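Local coordinates for protein alpha-pyrone synthesis polyketide synthase-like Pks18 (Mycobacterium tuberculosis, PDB 1TED) that probably extends medium- and long-chain aliphatic acyl-CoA starters with malonyl-CoA to make tri- and tetraketide alpha-pyrones, as a homodimeric type III polyketide synthase, at residues A[70-75]-A[217-222]; A[208-213]-A[269-274]. All blocks are in the same frame, centred on the assembly; numbering follows the deposited sequence.

Contact 1: A[70-75]-A[217-222]. With MYR (myristic acid), chain E.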
loop_
_atom_site.group_PDB
_atom_site.type_symbol
_atom_site.label_atom_id
_atom_site.label_comp_id
_atom_site.label_asym_id
_atom_site.label_seq_id
_atom_site.Cartn_x
_atom_site.Cartn_y
_atom_site.Cartn_z
ATOM N N PRO A 70 21.968 -28.685 6.634
ATOM C CA PRO A 70 22.430 -28.621 8.024
ATOM C C PRO A 70 23.187 -27.343 8.399
ATOM O O PRO A 70 22.979 -26.798 9.483
ATOM C CB PRO A 70 23.294 -29.872 8.150
ATOM C CG PRO A 70 22.602 -30.834 7.246
ATOM C CD PRO A 70 22.328 -29.982 6.032
ATOM N N ARG A 71 24.064 -26.873 7.511
ATOM C CA ARG A 71 24.842 -25.657 7.763
ATOM C C ARG A 71 23.916 -24.449 7.806
ATOM O O ARG A 71 23.866 -23.712 8.794
ATOM C CB ARG A 71 25.871 -25.430 6.652
ATOM C CG ARG A 71 26.770 -26.605 6.354
ATOM C CD ARG A 71 27.624 -26.320 5.127
ATOM N NE ARG A 71 27.887 -27.537 4.366
ATOM C CZ ARG A 71 28.130 -27.565 3.060
ATOM N NH1 ARG A 71 28.150 -26.433 2.364
ATOM N NH2 ARG A 71 28.326 -28.725 2.445
ATOM N N VAL A 72 23.189 -24.258 6.711
ATOM C CA VAL A 72 22.259 -23.150 6.573
ATOM C C VAL A 72 21.066 -23.295 7.514
ATOM O O VAL A 72 19.974 -22.820 7.219
ATOM C CB VAL A 72 21.756 -23.044 5.105
ATOM C CG1 VAL A 72 20.981 -24.293 4.732
ATOM C CG2 VAL A 72 20.895 -21.802 4.919
ATOM N N TYR A 73 21.268 -23.957 8.644
ATOM C CA TYR A 73 20.194 -24.141 9.618
ATOM C C TYR A 73 20.748 -24.008 11.024
ATOM O O TYR A 73 20.094 -23.441 11.900
ATOM C CB TYR A 73 19.511 -25.509 9.441
ATOM C CG TYR A 73 18.212 -25.441 8.657
ATOM C CD1 TYR A 73 17.030 -25.018 9.262
ATOM C CD2 TYR A 73 18.182 -25.740 7.293
ATOM C CE1 TYR A 73 15.852 -24.886 8.524
ATOM C CE2 TYR A 73 17.014 -25.612 6.549
ATOM C CZ TYR A 73 15.856 -25.182 7.168
ATOM O OH TYR A 73 14.715 -25.017 6.419
ATOM N N GLN A 74 21.953 -24.525 11.242
ATOM C CA GLN A 74 22.555 -24.406 12.555
ATOM C C GLN A 74 23.107 -22.993 12.697
ATOM O O GLN A 74 23.417 -22.545 13.800
ATOM C CB GLN A 74 23.665 -25.447 12.758
ATOM C CG GLN A 74 24.713 -25.503 11.663
ATOM C CD GLN A 74 25.780 -26.551 11.942
ATOM O OE1 GLN A 74 25.471 -27.716 12.218
ATOM N NE2 GLN A 74 27.045 -26.143 11.866
ATOM N N LYS A 75 23.209 -22.287 11.575
ATOM C CA LYS A 75 23.711 -20.918 11.591
ATOM C C LYS A 75 22.572 -19.888 11.582
ATOM O O LYS A 75 22.813 -18.689 11.492
ATOM C CB LYS A 75 24.647 -20.687 10.396
ATOM N N ASP A 217 17.094 -19.228 -1.573
ATOM C CA ASP A 217 15.819 -19.871 -1.304
ATOM C C ASP A 217 15.936 -20.731 -0.051
ATOM O O ASP A 217 15.078 -20.671 0.827
ATOM C CB ASP A 217 15.389 -20.738 -2.483
ATOM C CG ASP A 217 13.879 -20.880 -2.573
ATOM O OD1 ASP A 217 13.219 -19.913 -3.020
ATOM O OD2 ASP A 217 13.350 -21.949 -2.187
ATOM N N VAL A 218 17.000 -21.525 0.033
ATOM C CA VAL A 218 17.217 -22.384 1.194
ATOM C C VAL A 218 17.338 -21.543 2.454
ATOM O O VAL A 218 16.839 -21.923 3.518
ATOM C CB VAL A 218 18.509 -23.225 1.049
ATOM C CG1 VAL A 218 18.784 -23.979 2.343
ATOM C CG2 VAL A 218 18.374 -24.200 -0.125
ATOM N N VAL A 219 18.010 -20.398 2.325
ATOM C CA VAL A 219 18.210 -19.481 3.441
ATOM C C VAL A 219 16.891 -18.854 3.899
ATOM O O VAL A 219 16.604 -18.795 5.094
ATOM C CB VAL A 219 19.211 -18.357 3.061
ATOM C CG1 VAL A 219 19.196 -17.255 4.122
ATOM C CG2 VAL A 219 20.611 -18.941 2.930
ATOM N N ILE A 220 16.104 -18.379 2.943
ATOM C CA ILE A 220 14.815 -17.768 3.244
ATOM C C ILE A 220 13.898 -18.785 3.932
ATOM O O ILE A 220 13.224 -18.472 4.912
ATOM C CB ILE A 220 14.153 -17.247 1.934
ATOM C CG1 ILE A 220 14.169 -15.727 1.918
ATOM C CG2 ILE A 220 12.752 -17.769 1.786
ATOM C CD1 ILE A 220 15.547 -15.140 1.812
ATOM N N HIS A 221 13.895 -20.009 3.421
ATOM C CA HIS A 221 13.053 -21.048 3.982
ATOM C C HIS A 221 13.520 -21.522 5.348
ATOM O O HIS A 221 12.795 -22.225 6.050
ATOM C CB HIS A 221 12.960 -22.225 3.015
ATOM C CG HIS A 221 12.082 -21.958 1.832
ATOM N ND1 HIS A 221 10.990 -22.743 1.522
ATOM C CD2 HIS A 221 12.136 -21.001 0.877
ATOM C CE1 HIS A 221 10.414 -22.281 0.429
ATOM N NE2 HIS A 221 11.088 -21.225 0.017
ATOM N N SER A 222 14.728 -21.134 5.738
ATOM C CA SER A 222 15.234 -21.534 7.042
ATOM C C SER A 222 15.027 -20.385 8.023
ATOM O O SER A 222 15.111 -20.575 9.239
ATOM C CB SER A 222 16.731 -21.883 6.970
ATOM O OG SER A 222 17.545 -20.718 6.985
HETATM C C1 MYR E . 9.869 -24.298 6.075
HETATM O O1 MYR E . 9.719 -24.802 7.186
HETATM O O2 MYR E . 10.886 -24.555 5.429
HETATM C C2 MYR E . 8.805 -23.362 5.499
HETATM C C3 MYR E . 9.332 -21.929 5.401
HETATM C C4 MYR E . 8.259 -20.983 4.854
HETATM C C5 MYR E . 8.791 -19.556 4.709
HETATM C C6 MYR E . 9.901 -19.448 3.660
HETATM C C7 MYR E . 9.393 -19.662 2.231
HETATM C C8 MYR E . 8.472 -18.532 1.766
HETATM C C9 MYR E . 9.207 -17.192 1.703
HETATM C C10 MYR E . 8.238 -16.056 1.376
HETATM C C11 MYR E . 8.959 -14.706 1.375
HETATM C C12 MYR E . 7.983 -13.561 1.102
HETATM C C13 MYR E . 8.705 -12.214 1.179
HETATM C C14 MYR E . 7.736 -11.054 0.948
#
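Ser222 lays its CB over one face of the Tyr73 ring, a CH-pi contact in which the carbon stands 3.6 Å from the ring centroid and 19° off the normal, shifted toward the rim on the CZ side. Beside it the two methyls of Val72 divide between neighbouring valines: CG1 presses on CG1 of Val218 at 3.3 Å, and CG2 meets CG2 of Val219 at 3.5 Å. Both pairs are tight. A chi1 of 63° places Val72 CG1 between the backbone N and the carbonyl carbon and CG2 anti to N, and in this setting each methyl reaches its own valine. In this thiolase-fold enzyme the contact packs the short helix 68-74 against helix 215-223, the local axes 9.6 Å apart at 41°. Ser222 OG turns back into its own helix and donates to Val219 O at 2.9 Å; that oxygen also takes Ser222 N, both donors arriving from the same face of its plane. Further out, Gln49, Ala53 and Val56 of helix 49-57 pack on Tyr73, and Arg81 hydrogen-bonds His221 O. His221, substrate-binding by similarity, presents one ring face to the bound myristic acid, whose C7 lies over the ring centre, 3.2 Å from NE2.

Contact 2: A[208-213]-A[269-274]. With MYR (myristic acid), chain E.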
loop_
_atom_site.group_PDB
_atom_site.type_symbol
_atom_site.label_atom_id
_atom_site.label_comp_id
_atom_site.label_asym_id
_atom_site.label_seq_id
_atom_site.Cartn_x
_atom_site.Cartn_y
_atom_site.Cartn_z
ATOM N N ASN A 208 3.861 -19.401 1.174
ATOM C CA ASN A 208 4.603 -19.287 -0.078
ATOM C C ASN A 208 5.759 -20.277 -0.196
ATOM O O ASN A 208 6.612 -20.136 -1.070
ATOM C CB ASN A 208 5.137 -17.857 -0.262
ATOM C CG ASN A 208 4.022 -16.822 -0.419
ATOM O OD1 ASN A 208 3.547 -16.245 0.562
ATOM N ND2 ASN A 208 3.601 -16.591 -1.656
ATOM N N ALA A 209 5.784 -21.280 0.677
ATOM C CA ALA A 209 6.847 -22.293 0.652
ATOM C C ALA A 209 6.976 -22.961 -0.722
ATOM O O ALA A 209 5.977 -23.352 -1.334
ATOM C CB ALA A 209 6.578 -23.344 1.712
ATOM N N VAL A 210 8.209 -23.103 -1.200
ATOM C CA VAL A 210 8.450 -23.718 -2.503
ATOM C C VAL A 210 9.620 -24.707 -2.479
ATOM O O VAL A 210 9.604 -25.717 -3.187
ATOM C CB VAL A 210 8.710 -22.628 -3.575
ATOM C CG1 VAL A 210 9.155 -23.261 -4.863
ATOM C CG2 VAL A 210 7.433 -21.835 -3.823
ATOM N N PHE A 211 10.626 -24.404 -1.662
ATOM C CA PHE A 211 11.816 -25.238 -1.510
ATOM C C PHE A 211 12.600 -25.401 -2.809
ATOM O O PHE A 211 12.706 -26.496 -3.354
ATOM C CB PHE A 211 11.424 -26.611 -0.943
ATOM C CG PHE A 211 10.823 -26.547 0.444
ATOM C CD1 PHE A 211 11.633 -26.384 1.563
ATOM C CD2 PHE A 211 9.445 -26.627 0.626
ATOM C CE1 PHE A 211 11.081 -26.298 2.841
ATOM C CE2 PHE A 211 8.885 -26.542 1.904
ATOM C CZ PHE A 211 9.709 -26.378 3.012
ATOM N N ALA A 212 13.150 -24.294 -3.302
ATOM C CA ALA A 212 13.949 -24.297 -4.528
ATOM C C ALA A 212 15.411 -24.659 -4.200
ATOM O O ALA A 212 15.793 -24.719 -3.031
ATOM C CB ALA A 212 13.871 -22.927 -5.200
ATOM N N ASP A 213 16.218 -24.881 -5.235
ATOM C CA ASP A 213 17.622 -25.278 -5.084
ATOM C C ASP A 213 18.658 -24.264 -4.605
ATOM O O ASP A 213 19.588 -24.638 -3.893
ATOM C CB ASP A 213 18.158 -25.864 -6.397
ATOM C CG ASP A 213 17.436 -27.125 -6.825
ATOM O OD1 ASP A 213 16.977 -27.889 -5.939
ATOM O OD2 ASP A 213 17.347 -27.360 -8.055
ATOM N N ASN A 269 6.290 -14.912 -8.023
ATOM C CA ASN A 269 6.528 -16.015 -8.948
ATOM C C ASN A 269 5.248 -16.826 -9.116
ATOM O O ASN A 269 4.341 -16.766 -8.281
ATOM C CB ASN A 269 7.629 -16.953 -8.452
ATOM C CG ASN A 269 9.007 -16.331 -8.513
ATOM O OD1 ASN A 269 9.318 -15.559 -9.423
ATOM N ND2 ASN A 269 9.851 -16.684 -7.545
ATOM N N HIS A 270 5.200 -17.597 -10.199
ATOM C CA HIS A 270 4.043 -18.427 -10.522
ATOM C C HIS A 270 3.670 -19.375 -9.396
ATOM O O HIS A 270 2.518 -19.793 -9.293
ATOM C CB HIS A 270 4.307 -19.243 -11.789
ATOM C CG HIS A 270 5.360 -20.295 -11.626
ATOM N ND1 HIS A 270 6.704 -20.039 -11.801
ATOM C CD2 HIS A 270 5.265 -21.605 -11.296
ATOM C CE1 HIS A 270 7.391 -21.149 -11.589
ATOM N NE2 HIS A 270 6.542 -22.113 -11.280
ATOM N N ASN A 271 4.647 -19.720 -8.564
ATOM C CA ASN A 271 4.405 -20.623 -7.451
ATOM C C ASN A 271 4.503 -19.951 -6.090
ATOM O O ASN A 271 4.628 -20.618 -5.067
ATOM C CB ASN A 271 5.365 -21.816 -7.511
ATOM C CG ASN A 271 6.834 -21.399 -7.592
ATOM O OD1 ASN A 271 7.167 -20.208 -7.713
ATOM N ND2 ASN A 271 7.725 -22.393 -7.533
ATOM N N GLY A 272 4.440 -18.627 -6.076
ATOM C CA GLY A 272 4.504 -17.919 -4.816
ATOM C C GLY A 272 5.356 -16.665 -4.797
ATOM O O GLY A 272 6.150 -16.403 -5.706
ATOM N N ILE A 273 5.166 -15.877 -3.746
ATOM C CA ILE A 273 5.925 -14.659 -3.565
ATOM C C ILE A 273 7.286 -15.078 -3.027
ATOM O O ILE A 273 7.402 -16.088 -2.332
ATOM C CB ILE A 273 5.241 -13.723 -2.554
ATOM C CG1 ILE A 273 3.907 -13.227 -3.130
ATOM C CG2 ILE A 273 6.161 -12.559 -2.223
ATOM C CD1 ILE A 273 3.035 -12.525 -2.125
ATOM N N THR A 274 8.315 -14.312 -3.362
ATOM C CA THR A 274 9.654 -14.627 -2.922
ATOM C C THR A 274 10.426 -13.365 -2.557
ATOM O O THR A 274 10.018 -12.254 -2.894
ATOM C CB THR A 274 10.410 -15.378 -4.027
ATOM O OG1 THR A 274 11.619 -15.923 -3.490
ATOM C CG2 THR A 274 10.743 -14.432 -5.176
HETATM C C1 MYR E . 9.869 -24.298 6.075
HETATM O O1 MYR E . 9.719 -24.802 7.186
HETATM O O2 MYR E . 10.886 -24.555 5.429
HETATM C C2 MYR E . 8.805 -23.362 5.499
HETATM C C3 MYR E . 9.332 -21.929 5.401
HETATM C C4 MYR E . 8.259 -20.983 4.854
HETATM C C5 MYR E . 8.791 -19.556 4.709
HETATM C C6 MYR E . 9.901 -19.448 3.660
HETATM C C7 MYR E . 9.393 -19.662 2.231
HETATM C C8 MYR E . 8.472 -18.532 1.766
HETATM C C9 MYR E . 9.207 -17.192 1.703
HETATM C C10 MYR E . 8.238 -16.056 1.376
HETATM C C11 MYR E . 8.959 -14.706 1.375
HETATM C C12 MYR E . 7.983 -13.561 1.102
HETATM C C13 MYR E . 8.705 -12.214 1.179
HETATM C C14 MYR E . 7.736 -11.054 0.948
HETATM O O HOH W 1 8.059 -18.481 -3.005
#
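Asn208 O and Ile273 O are joined by one water that donates to both, at 2.9 Å to the oxygen of Asn208 and 2.6 Å to that of Ile273. The bridge satisfies two main-chain carbonyls in a buried place and ties the 208-213 loop to the first residues of strand 272-277. The side chain of Asn208 crosses that of Ile273 obliquely, and its CB comes within 3.5 Å of Ile273 O. On the far side of Gly272, Val210 meets Asn271 with the two side chains crossing at about a right angle. CG1 of Val210, anti to the backbone N (chi1 172°), lies against the amide end of Asn271, while CG2 rests 3.3 Å from Asn271 O. Gly272 fits between these pairs at phi 138°, a conformation that leaves no room for a CB beside the carbonyl oxygen of Asn271, and its backbone lies against Asn208. It ends a type I turn from Asn269, closed by Gly272 N donating to Asn269 O and, in return, Asn269 N to Gly272 O, making a two-residue beta hairpin of strands 264-269 and 272-277.

Both segments also touch the bound myristic acid, consistent with their lining the substrate-binding tunnel: Ile273 CG2 lies 3.8 Å from its C14, and Phe211 CE1 and CZ approach its carboxyl oxygen O2. The hairpin reaches the dimer interface, where Asn269 OD1 is hydrogen-bonded by Arg103 of the second subunit. Within the chain, helix 102-125 packs Met106 on Asn208 and Ile273 and Arg105 on Val210, so that it touches both the loop and strand 272-277.

In the fold
Contacts 1 and 2 have their centres 15 Å apart and meet directly where the 208-213 loop leads into helix 215-223. Asp217 OD2 and Ala212 N, 2.6 Å apart, probably form a hydrogen bond at this junction, and the His221 ring packs against the backbone of Ala209, Val210 and Phe211, its plane at about 55° to the Phe211 ring. The myristic acid spans the two contacts, its O2 3.1 Å from His221 O of contact 1. The side chain of Cys175, the nucleophile by similarity, is about 12 Å from that of Val219 in contact 1 and about 11 Å from that of Ile273 in contact 2.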